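Local coordinates for excinuclease ABC, subunit A. (Deinococcus radiodurans, PDB 2VF7), which binds DNA and binds and hydrolyses ATP as a zinc-containing ABC-type UvrA protein, probably serving damage recognition in nucleotide excision repair, at residues R596-S600 and C644-G648; M602-T606 and I739-T743; E647-M651 and Y661-P665; V689-D695 and L719-G725. The protein carries 1 engineered substitution. Where two conformers were deposited one is given. Residues are numbered along the deposited sequence.

Contact 1: R596-S600 and C644-G648; sequences RTPRS and CQGEG. With ZN (zinc ion), chain G.
Two irregular segments, 596-600 and 644-648, are held together chiefly by the side chains of R599 and E647, burying 264 Å² in all. Their backbones come closest at these residues, CA atoms 4.8 Å apart. C644 to E647 forms a type I' beta turn, Q645 (phi/psi 58/34) and G646 (79/9) at its corners, closed by E647 N to C644 O at 3.2 Å. G648 N donates to C644 SG at 3.5 Å, and C644 SG binds zinc at 2.3 Å. The turn starts at the second cysteine of a CxxCxGxG sequence (C641 to G648), as in DnaJ-type zinc modules, with G646 and G648 both at positive phi.

The polar interactions centre on R599 (chi1 m, chi2 -130°, chi3 94°, chi4 77°), whose CA-to-CB bond points sideways while the guanidinium reaches the turn. R599 NH1 forms a salt bridge with E647 OE2 at 3.1 Å; R599 NH2 donates a very short hydrogen bond to Q645 O, 2.4 Å away. E647 (m, t) lays its CG over one guanidinium face. One water donates to E647 OE2 (2.7 Å) and lies 3.3 Å from T597 OG1.

The P598 ring makes van der Waals contact with the E647 carboxylate, P598 CD to E647 OE1 3.6 Å.

C641, C664 and C667 complete the zinc site. The contact ties the loop between strand 585-589 and helix 602-605 to the zinc-bearing loop that leads into strand 649-652.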
loop_
_atom_site.group_PDB
_atom_site.type_symbol
_atom_site.label_atom_id
_atom_site.label_comp_id
_atom_site.label_asym_id
_atom_site.label_seq_id
_atom_site.Cartn_x
_atom_site.Cartn_y
_atom_site.Cartn_z
ATOM N N ARG A 596 -7.646 1.705 24.305
ATOM C CA ARG A 596 -6.993 1.474 23.006
ATOM C C ARG A 596 -7.853 1.821 21.775
ATOM O O ARG A 596 -7.332 1.919 20.661
ATOM C CB ARG A 596 -6.513 0.018 22.894
ATOM C CG ARG A 596 -5.155 -0.279 23.550
ATOM C CD ARG A 596 -5.211 -0.080 25.071
ATOM N NE ARG A 596 -3.990 -0.491 25.764
ATOM C CZ ARG A 596 -3.634 -0.063 26.976
ATOM N NH1 ARG A 596 -4.405 0.805 27.629
ATOM N NH2 ARG A 596 -2.500 -0.498 27.529
ATOM N N THR A 597 -9.164 1.984 21.994
ATOM C CA THR A 597 -10.142 2.263 20.937
ATOM C C THR A 597 -10.894 3.525 21.321
ATOM O O THR A 597 -10.707 4.026 22.427
ATOM C CB THR A 597 -11.140 1.103 20.742
ATOM O OG1 THR A 597 -12.054 1.066 21.849
ATOM C CG2 THR A 597 -10.414 -0.236 20.616
ATOM N N PRO A 598 -11.719 4.069 20.398
ATOM C CA PRO A 598 -12.527 5.267 20.701
ATOM C C PRO A 598 -13.759 5.102 21.625
ATOM O O PRO A 598 -14.483 6.090 21.834
ATOM C CB PRO A 598 -12.955 5.759 19.304
ATOM C CG PRO A 598 -12.162 4.929 18.291
ATOM C CD PRO A 598 -11.883 3.645 18.989
ATOM N N ARG A 599 -14.013 3.896 22.157
ATOM C CA ARG A 599 -15.030 3.713 23.215
ATOM C C ARG A 599 -14.705 4.604 24.391
ATOM O O ARG A 599 -15.596 5.197 24.999
ATOM C CB ARG A 599 -14.943 2.339 23.853
ATOM C CG ARG A 599 -15.435 1.214 23.107
ATOM C CD ARG A 599 -16.365 0.420 23.991
ATOM N NE ARG A 599 -17.717 0.879 23.730
ATOM C CZ ARG A 599 -18.423 0.536 22.661
ATOM N NH1 ARG A 599 -17.921 -0.284 21.750
ATOM N NH2 ARG A 599 -19.639 1.011 22.522
ATOM N N SER A 600 -13.418 4.598 24.754
ATOM C CA SER A 600 -12.900 5.256 25.949
ATOM C C SER A 600 -12.869 6.765 25.810
ATOM O O SER A 600 -12.589 7.301 24.721
ATOM C CB SER A 600 -11.496 4.764 26.254
ATOM O OG SER A 600 -11.486 3.367 26.509
ATOM N N CYS A 644 -21.662 1.901 14.499
ATOM C CA CYS A 644 -20.319 2.032 15.076
ATOM C C CYS A 644 -20.315 1.503 16.495
ATOM O O CYS A 644 -19.307 1.606 17.174
ATOM C CB CYS A 644 -19.904 3.494 15.111
ATOM S SG CYS A 644 -21.123 4.475 16.000
ATOM N N GLN A 645 -21.448 0.957 16.938
ATOM C CA GLN A 645 -21.602 0.415 18.287
ATOM C C GLN A 645 -21.301 1.476 19.359
ATOM O O GLN A 645 -20.743 1.178 20.420
ATOM C CB GLN A 645 -20.701 -0.813 18.470
ATOM C CG GLN A 645 -21.232 -2.116 17.888
ATOM C CD GLN A 645 -20.629 -3.346 18.585
ATOM O OE1 GLN A 645 -19.780 -3.219 19.480
ATOM N NE2 GLN A 645 -21.072 -4.531 18.187
ATOM N N GLY A 646 -21.640 2.726 19.065
ATOM C CA GLY A 646 -21.454 3.806 20.032
ATOM C C GLY A 646 -20.055 4.367 20.181
ATOM O O GLY A 646 -19.809 5.156 21.100
ATOM N N GLU A 647 -19.135 3.973 19.299
ATOM C CA GLU A 647 -17.761 4.501 19.317
ATOM C C GLU A 647 -17.622 5.845 18.603
ATOM O O GLU A 647 -16.659 6.571 18.828
ATOM C CB GLU A 647 -16.774 3.494 18.726
ATOM C CG GLU A 647 -16.812 2.163 19.433
ATOM C CD GLU A 647 -15.614 1.285 19.167
ATOM O OE1 GLU A 647 -14.789 1.623 18.282
ATOM O OE2 GLU A 647 -15.499 0.250 19.863
ATOM N N GLY A 648 -18.586 6.169 17.750
ATOM C CA GLY A 648 -18.646 7.459 17.064
ATOM C C GLY A 648 -17.740 7.518 15.859
ATOM O O GLY A 648 -17.898 8.378 14.999
HETATM ZN ZN ZN G . -22.320 5.862 14.571
HETATM O O HOH W 1 -14.210 -1.372 21.577
#

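Contact 2: M602-T606 and I739-T743; sequences MATYT and IKLAT
Y605, I739 and T743 supply most of the 316 Å² buried where the short helix 602-605 meets the C-terminal part of helix 733-743. The nearest CA pairs are M602 with I739 at 7.1 Å and T606 with T743 at 5.6 Å, so the backbones draw closer toward the later residues of both segments.

Y605 (chi1 t, chi2 89°) points its CA-to-CB bond toward the other helix. Its CD2 lies 4.2 Å from I739 CG2 and 3.6 Å from T743 OG1, which sits at the ring edge, while Y605 OH approaches K740 CG to 3.5 Å. I739 (m, t) also extends CD1 to M602 CG at 3.6 Å, an apolar contact. T743 (m) faces across as well, its OG1 4.2 Å from T606 CG2.

Both threonines turn their hydroxyls back onto their own backbone: T743 OG1 donates to I739 O at 2.7 Å and T606 OG1 to M602 O at 2.8 Å. These carbonyls also accept the i+4 amides, T743 N at 3.1 Å and T606 N at 2.9 Å.

Helix 733-743 continues from the LSGGE signature sequence of the ABC ATPase; helix 602-605 and L714 of helix 705-716 pack on its end, and K740 makes a salt bridge with D590. With the threonine hydroxyls satisfied inside their own segments, the two helices are joined by van der Waals contact rather than by polar bonds.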
loop_
_atom_site.group_PDB
_atom_site.type_symbol
_atom_site.label_atom_id
_atom_site.label_comp_id
_atom_site.label_asym_id
_atom_site.label_seq_id
_atom_site.Cartn_x
_atom_site.Cartn_y
_atom_site.Cartn_z
ATOM N N MET A 602 -12.630 10.591 28.765
ATOM C CA MET A 602 -12.624 11.114 30.146
ATOM C C MET A 602 -13.933 10.806 30.852
ATOM O O MET A 602 -13.932 10.375 32.016
ATOM C CB MET A 602 -12.476 12.633 30.167
ATOM C CG MET A 602 -11.062 13.173 30.242
ATOM S SD MET A 602 -11.086 14.898 29.678
ATOM C CE MET A 602 -9.721 15.542 30.603
ATOM N N ALA A 603 -15.041 11.047 30.146
ATOM C CA ALA A 603 -16.384 11.005 30.738
ATOM C C ALA A 603 -16.653 9.708 31.474
ATOM O O ALA A 603 -17.305 9.662 32.514
ATOM C CB ALA A 603 -17.440 11.196 29.668
ATOM N N THR A 604 -16.128 8.646 30.907
ATOM C CA THR A 604 -16.430 7.311 31.344
ATOM C C THR A 604 -15.292 6.742 32.207
ATOM O O THR A 604 -15.542 5.887 33.043
ATOM C CB THR A 604 -16.747 6.489 30.101
ATOM O OG1 THR A 604 -17.680 5.468 30.432
ATOM C CG2 THR A 604 -15.475 5.944 29.407
ATOM N N TYR A 605 -14.063 7.257 32.022
ATOM C CA TYR A 605 -12.891 6.858 32.810
ATOM C C TYR A 605 -12.894 7.476 34.228
ATOM O O TYR A 605 -12.373 6.877 35.192
ATOM C CB TYR A 605 -11.565 7.210 32.082
ATOM C CG TYR A 605 -10.343 6.555 32.731
ATOM C CD1 TYR A 605 -9.917 5.276 32.342
ATOM C CD2 TYR A 605 -9.640 7.190 33.773
ATOM C CE1 TYR A 605 -8.814 4.667 32.951
ATOM C CE2 TYR A 605 -8.557 6.578 34.388
ATOM C CZ TYR A 605 -8.154 5.318 33.971
ATOM O OH TYR A 605 -7.074 4.708 34.575
ATOM N N THR A 606 -13.441 8.688 34.332
ATOM C CA THR A 606 -13.565 9.376 35.609
ATOM C C THR A 606 -14.727 8.792 36.427
ATOM O O THR A 606 -14.676 8.762 37.653
ATOM C CB THR A 606 -13.751 10.878 35.433
ATOM O OG1 THR A 606 -14.854 11.104 34.558
ATOM C CG2 THR A 606 -12.522 11.511 34.838
ATOM N N ILE A 739 -5.051 12.466 33.196
ATOM C CA ILE A 739 -6.440 12.023 33.423
ATOM C C ILE A 739 -6.474 10.968 34.542
ATOM O O ILE A 739 -7.332 11.016 35.433
ATOM C CB ILE A 739 -7.086 11.453 32.118
ATOM C CG1 ILE A 739 -6.996 12.463 30.967
ATOM C CG2 ILE A 739 -8.532 11.022 32.322
ATOM C CD1 ILE A 739 -7.668 11.996 29.680
ATOM N N LYS A 740 -5.521 10.033 34.489
ATOM C CA LYS A 740 -5.397 8.951 35.463
ATOM C C LYS A 740 -5.061 9.501 36.826
ATOM O O LYS A 740 -5.551 9.006 37.839
ATOM C CB LYS A 740 -4.286 7.983 35.059
ATOM C CG LYS A 740 -4.588 7.097 33.860
ATOM C CD LYS A 740 -3.281 6.534 33.366
ATOM C CE LYS A 740 -3.401 5.998 31.984
ATOM N NZ LYS A 740 -3.650 4.545 32.015
ATOM N N LEU A 741 -4.192 10.509 36.840
ATOM C CA LEU A 741 -3.814 11.221 38.052
ATOM C C LEU A 741 -5.001 11.922 38.692
ATOM O O LEU A 741 -5.173 11.833 39.903
ATOM C CB LEU A 741 -2.721 12.241 37.745
ATOM C CG LEU A 741 -1.973 12.946 38.880
ATOM C CD1 LEU A 741 -1.468 11.947 39.920
ATOM C CD2 LEU A 741 -0.811 13.784 38.320
ATOM N N ALA A 742 -5.806 12.616 37.887
ATOM C CA ALA A 742 -6.942 13.384 38.396
ATOM C C ALA A 742 -8.004 12.470 38.987
ATOM O O ALA A 742 -8.643 12.807 39.992
ATOM C CB ALA A 742 -7.527 14.269 37.318
ATOM N N THR A 743 -8.167 11.301 38.364
ATOM C CA THR A 743 -9.056 10.253 38.858
ATOM C C THR A 743 -8.626 9.809 40.255
ATOM O O THR A 743 -9.468 9.481 41.090
ATOM C CB THR A 743 -9.106 9.049 37.890
ATOM O OG1 THR A 743 -9.297 9.522 36.551
ATOM C CG2 THR A 743 -10.248 8.113 38.234
#

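Contact 3: E647-M651 and Y661-P665; sequences EGWVM and YAPCP. With ZN (zinc ion), chain G.
A zinc-binding cysteine is hydrogen-bonded directly into this hairpin: C664, whose SG (chi1 t) holds the metal at 2.4 Å, donates its backbone N to G648 O at 3.0 Å, just beyond the paired strands. Strands 649-651 and 661-663 run antiparallel at 140°, with axes 4.4 Å apart at closest approach. V650 and A662 are the hydrogen-bonded pair (CA-CA 5.3 Å), linked by V650 N to A662 O at 2.7 Å and A662 N to V650 O at 2.9 Å. W649-P663 (CA-CA 4.4 Å) and M651-Y661 (4.7 Å) flank it as non-hydrogen-bonded pairs. G648, at phi 81, leads into the first strand.

On one face M651 (chi1 t) and Y661 (chi1 m) meet in a Met-aromatic contact, M651 SD lying over the ring 4.5 Å from the Y661 centroid; M651 CB also reaches Y661 CE2 at 4.1 Å. V650 and A662 share the other face, where V650 CG1 comes 4.2 Å from P665 CD. W649 (chi1 -97°, chi2 -86°) lays its indole against the opposite strand: P663 CA makes a CH-pi contact 3.8 Å from the centroid of the five-membered ring.

C641, C644 and C667 complete the tetracysteine site. Backbone bonds set the register, and the M651-Y661 and W649-P663 contacts pack on the strand pair. C644 lies before the first strand and C664 just after the second, so zinc probably holds the open end of the hairpin together.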
loop_
_atom_site.group_PDB
_atom_site.type_symbol
_atom_site.label_atom_id
_atom_site.label_comp_id
_atom_site.label_asym_id
_atom_site.label_seq_id
_atom_site.Cartn_x
_atom_site.Cartn_y
_atom_site.Cartn_z
ATOM N N GLU A 647 -19.135 3.973 19.299
ATOM C CA GLU A 647 -17.761 4.501 19.317
ATOM C C GLU A 647 -17.622 5.845 18.603
ATOM O O GLU A 647 -16.659 6.571 18.828
ATOM C CB GLU A 647 -16.774 3.494 18.726
ATOM C CG GLU A 647 -16.812 2.163 19.433
ATOM C CD GLU A 647 -15.614 1.285 19.167
ATOM O OE1 GLU A 647 -14.789 1.623 18.282
ATOM O OE2 GLU A 647 -15.499 0.250 19.863
ATOM N N GLY A 648 -18.586 6.169 17.750
ATOM C CA GLY A 648 -18.646 7.459 17.064
ATOM C C GLY A 648 -17.740 7.518 15.859
ATOM O O GLY A 648 -17.898 8.378 14.999
ATOM N N TRP A 649 -16.795 6.578 15.827
ATOM C CA TRP A 649 -15.717 6.518 14.851
ATOM C C TRP A 649 -15.547 5.121 14.270
ATOM O O TRP A 649 -15.842 4.126 14.926
ATOM C CB TRP A 649 -14.412 6.997 15.480
ATOM C CG TRP A 649 -14.142 8.435 15.179
ATOM C CD1 TRP A 649 -13.519 8.944 14.065
ATOM C CD2 TRP A 649 -14.507 9.558 15.973
ATOM N NE1 TRP A 649 -13.457 10.317 14.130
ATOM C CE2 TRP A 649 -14.065 10.721 15.288
ATOM C CE3 TRP A 649 -15.168 9.699 17.188
ATOM C CZ2 TRP A 649 -14.257 11.990 15.783
ATOM C CZ3 TRP A 649 -15.341 10.958 17.692
ATOM C CH2 TRP A 649 -14.893 12.096 16.990
ATOM N N VAL A 650 -15.083 5.063 13.028
ATOM C CA VAL A 650 -14.938 3.799 12.312
ATOM C C VAL A 650 -13.526 3.628 11.732
ATOM O O VAL A 650 -12.936 4.581 11.209
ATOM C CB VAL A 650 -16.037 3.636 11.221
ATOM C CG1 VAL A 650 -15.686 4.407 9.923
ATOM C CG2 VAL A 650 -16.290 2.162 10.933
ATOM N N MET A 651 -12.996 2.413 11.845
ATOM C CA MET A 651 -11.650 2.108 11.360
ATOM C C MET A 651 -11.586 2.024 9.831
ATOM O O MET A 651 -12.377 1.323 9.191
ATOM C CB MET A 651 -11.119 0.807 11.978
ATOM C CG MET A 651 -9.702 0.447 11.533
ATOM S SD MET A 651 -8.431 0.697 12.783
ATOM C CE MET A 651 -8.251 -0.997 13.342
ATOM N N TYR A 661 -8.681 6.336 12.117
ATOM C CA TYR A 661 -10.129 6.438 12.388
ATOM C C TYR A 661 -10.833 7.592 11.659
ATOM O O TYR A 661 -10.338 8.707 11.632
ATOM C CB TYR A 661 -10.409 6.519 13.901
ATOM C CG TYR A 661 -10.231 5.208 14.650
ATOM C CD1 TYR A 661 -9.020 4.897 15.280
ATOM C CD2 TYR A 661 -11.269 4.277 14.719
ATOM C CE1 TYR A 661 -8.852 3.687 15.974
ATOM C CE2 TYR A 661 -11.120 3.066 15.403
ATOM C CZ TYR A 661 -9.911 2.777 16.040
ATOM O OH TYR A 661 -9.757 1.571 16.713
ATOM N N ALA A 662 -11.984 7.294 11.064
ATOM C CA ALA A 662 -12.828 8.288 10.404
ATOM C C ALA A 662 -14.156 8.395 11.159
ATOM O O ALA A 662 -14.528 7.458 11.863
ATOM C CB ALA A 662 -13.072 7.886 8.966
ATOM N N PRO A 663 -14.870 9.538 11.044
ATOM C CA PRO A 663 -16.148 9.610 11.786
ATOM C C PRO A 663 -17.173 8.637 11.202
ATOM O O PRO A 663 -17.170 8.392 10.003
ATOM C CB PRO A 663 -16.600 11.064 11.597
ATOM C CG PRO A 663 -15.394 11.797 11.043
ATOM C CD PRO A 663 -14.604 10.777 10.286
ATOM N N CYS A 664 -18.015 8.062 12.051
ATOM C CA CYS A 664 -19.050 7.142 11.607
ATOM C C CYS A 664 -19.953 7.786 10.540
ATOM O O CYS A 664 -20.421 8.900 10.721
ATOM C CB CYS A 664 -19.870 6.693 12.809
ATOM S SG CYS A 664 -21.256 5.647 12.409
ATOM N N PRO A 665 -20.175 7.090 9.402
ATOM C CA PRO A 665 -21.017 7.625 8.328
ATOM C C PRO A 665 -22.494 7.824 8.698
ATOM O O PRO A 665 -23.213 8.506 7.982
ATOM C CB PRO A 665 -20.883 6.570 7.233
ATOM C CG PRO A 665 -20.476 5.334 7.942
ATOM C CD PRO A 665 -19.603 5.781 9.041
HETATM ZN ZN ZN G . -22.320 5.862 14.571
#

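Contact 4: V689-D695 and L719-G725; sequences VLALTVD and LGYLRLG
Segments 689-695 and 719-725 pair through four backbone hydrogen bonds flanking one isolated beta bridge, T693 with R723 (CA-CA 4.1 Å). The second lies in the loop between helix 705-716 and the ABC signature helix 733-743; its Y721 and L722 line the ADP pocket whose P-loop residues include G46. The first leaves helix 686-690, extends at L692 and T693 (psi 137 and 158) and takes helical angles from V694 on; the second opens with a type I turn, L719 to L722, then extends. G725 N donates to L690 O (2.8 Å), L724 N to L692 O (2.8 Å) and V694 N to L722 O (2.7 Å); D695 N to G720 O (3.2 Å) is less sure, G720 O being crowded in the model. A CB on G720 or G725 would clash with D695 or L690.

L724 (chi1 -95°, chi2 46°) points toward the first segment, packing against L690 and V694. Y721 OH hydrogen-bonds E735. R723 CD lies 3.3 Å from A691 O, and V694 CG2 meets L724 CD1 at 4.0 Å.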
loop_
_atom_site.group_PDB
_atom_site.type_symbol
_atom_site.label_atom_id
_atom_site.label_comp_id
_atom_site.label_asym_id
_atom_site.label_seq_id
_atom_site.Cartn_x
_atom_site.Cartn_y
_atom_site.Cartn_z
ATOM N N VAL A 689 -23.609 17.304 25.581
ATOM C CA VAL A 689 -22.728 17.259 26.761
ATOM C C VAL A 689 -21.361 16.610 26.512
ATOM O O VAL A 689 -20.366 17.099 26.974
ATOM C CB VAL A 689 -23.401 16.750 28.118
ATOM C CG1 VAL A 689 -24.912 17.105 28.226
ATOM C CG2 VAL A 689 -23.147 15.296 28.422
ATOM N N LEU A 690 -21.312 15.507 25.784
ATOM C CA LEU A 690 -20.043 14.882 25.425
ATOM C C LEU A 690 -19.117 15.737 24.555
ATOM O O LEU A 690 -17.918 15.575 24.634
ATOM C CB LEU A 690 -20.297 13.535 24.790
ATOM C CG LEU A 690 -20.892 12.514 25.760
ATOM C CD1 LEU A 690 -21.511 11.371 24.996
ATOM C CD2 LEU A 690 -19.822 12.009 26.747
ATOM N N ALA A 691 -19.686 16.645 23.750
ATOM C CA ALA A 691 -18.934 17.651 22.979
ATOM C C ALA A 691 -18.387 18.826 23.815
ATOM O O ALA A 691 -17.636 19.690 23.304
ATOM C CB ALA A 691 -19.781 18.174 21.827
ATOM N N LEU A 692 -18.760 18.855 25.095
ATOM C CA LEU A 692 -18.387 19.917 26.008
ATOM C C LEU A 692 -16.959 19.741 26.475
ATOM O O LEU A 692 -16.523 18.636 26.836
ATOM C CB LEU A 692 -19.339 19.952 27.214
ATOM C CG LEU A 692 -20.315 21.094 27.540
ATOM C CD1 LEU A 692 -20.729 21.934 26.356
ATOM C CD2 LEU A 692 -21.548 20.562 28.241
ATOM N N THR A 693 -16.260 20.869 26.488
ATOM C CA THR A 693 -14.947 21.019 27.006
ATOM C C THR A 693 -14.999 20.840 28.532
ATOM O O THR A 693 -16.066 21.017 29.136
ATOM C CB THR A 693 -14.496 22.420 26.603
ATOM O OG1 THR A 693 -14.000 22.397 25.259
ATOM C CG2 THR A 693 -13.439 22.964 27.505
ATOM N N VAL A 694 -13.880 20.490 29.174
ATOM C CA VAL A 694 -13.873 20.347 30.644
ATOM C C VAL A 694 -14.211 21.683 31.326
ATOM O O VAL A 694 -14.966 21.719 32.304
ATOM C CB VAL A 694 -12.551 19.687 31.207
ATOM C CG1 VAL A 694 -12.447 19.850 32.706
ATOM C CG2 VAL A 694 -12.516 18.210 30.891
ATOM N N ASP A 695 -13.666 22.774 30.790
ATOM C CA ASP A 695 -14.028 24.138 31.196
ATOM C C ASP A 695 -15.522 24.477 31.074
ATOM O O ASP A 695 -16.075 25.092 31.980
ATOM C CB ASP A 695 -13.268 25.158 30.354
ATOM C CG ASP A 695 -11.829 25.342 30.780
ATOM O OD1 ASP A 695 -11.149 26.136 30.084
ATOM O OD2 ASP A 695 -11.373 24.725 31.784
ATOM N N LEU A 719 -6.221 20.210 32.002
ATOM C CA LEU A 719 -6.908 19.624 30.862
ATOM C C LEU A 719 -8.258 20.273 30.502
ATOM O O LEU A 719 -9.118 19.624 29.964
ATOM C CB LEU A 719 -7.115 18.119 31.080
ATOM C CG LEU A 719 -5.903 17.218 31.346
ATOM C CD1 LEU A 719 -6.375 15.818 31.493
ATOM C CD2 LEU A 719 -4.895 17.305 30.225
ATOM N N GLY A 720 -8.418 21.558 30.757
ATOM C CA GLY A 720 -9.676 22.218 30.515
ATOM C C GLY A 720 -10.085 22.242 29.056
ATOM O O GLY A 720 -11.253 22.437 28.747
ATOM N N TYR A 721 -9.118 22.040 28.163
ATOM C CA TYR A 721 -9.362 22.147 26.727
ATOM C C TYR A 721 -9.956 20.869 26.144
ATOM O O TYR A 721 -10.500 20.884 25.043
ATOM C CB TYR A 721 -8.074 22.586 25.984
ATOM C CG TYR A 721 -6.906 21.621 26.085
ATOM C CD1 TYR A 721 -6.677 20.665 25.100
ATOM C CD2 TYR A 721 -6.037 21.665 27.171
ATOM C CE1 TYR A 721 -5.619 19.784 25.192
ATOM C CE2 TYR A 721 -4.992 20.783 27.280
ATOM C CZ TYR A 721 -4.781 19.849 26.290
ATOM O OH TYR A 721 -3.720 18.979 26.406
ATOM N N LEU A 722 -9.864 19.767 26.889
ATOM C CA LEU A 722 -10.347 18.491 26.403
ATOM C C LEU A 722 -11.870 18.391 26.472
ATOM O O LEU A 722 -12.479 19.027 27.326
ATOM C CB LEU A 722 -9.688 17.340 27.173
ATOM C CG LEU A 722 -8.182 17.168 26.986
ATOM C CD1 LEU A 722 -7.698 15.992 27.771
ATOM C CD2 LEU A 722 -7.847 16.970 25.518
ATOM N N ARG A 723 -12.456 17.571 25.589
ATOM C CA ARG A 723 -13.891 17.332 25.519
ATOM C C ARG A 723 -14.276 16.045 26.245
ATOM O O ARG A 723 -13.601 15.021 26.129
ATOM C CB ARG A 723 -14.373 17.269 24.059
ATOM C CG ARG A 723 -14.286 18.591 23.309
ATOM C CD ARG A 723 -14.881 18.501 21.900
ATOM N NE ARG A 723 -14.051 17.694 21.005
ATOM C CZ ARG A 723 -12.937 18.128 20.388
ATOM N NH1 ARG A 723 -12.501 19.391 20.547
ATOM N NH2 ARG A 723 -12.242 17.293 19.618
ATOM N N LEU A 724 -15.369 16.102 26.997
ATOM C CA LEU A 724 -15.834 14.982 27.819
ATOM C C LEU A 724 -15.848 13.640 27.096
ATOM O O LEU A 724 -15.400 12.641 27.638
ATOM C CB LEU A 724 -17.232 15.304 28.368
ATOM C CG LEU A 724 -17.213 15.917 29.759
ATOM C CD1 LEU A 724 -16.179 17.009 29.823
ATOM C CD2 LEU A 724 -18.599 16.415 30.120
ATOM N N GLY A 725 -16.349 13.639 25.867
ATOM C CA GLY A 725 -16.448 12.445 25.028
ATOM C C GLY A 725 -15.293 12.250 24.046
ATOM O O GLY A 725 -15.310 11.316 23.246
#

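How the contacts relate
Contacts 1 and 3 form the zinc end of the group: their centres are 8 Å apart, they share E647 and G648, and each gives one cysteine to the same metal. P598 of contact 1 packs on the Y661 ring of contact 3, P598 CG to Y661 CE2 being 3.6 Å. Contacts 2 and 4, centres 12 Å apart, make a second pair, joined by A603 N to L724 O at 3.0 Å, a probable hydrogen bond, and by M602 CE, which lies 3.5 Å from L722 CD1. Contact 4 reaches ADP through Y721 and L722. Segments 596-600 and 602-606, almost continuous in sequence, connect the two pairs across the 16 Å between the centres of contacts 1 and 2.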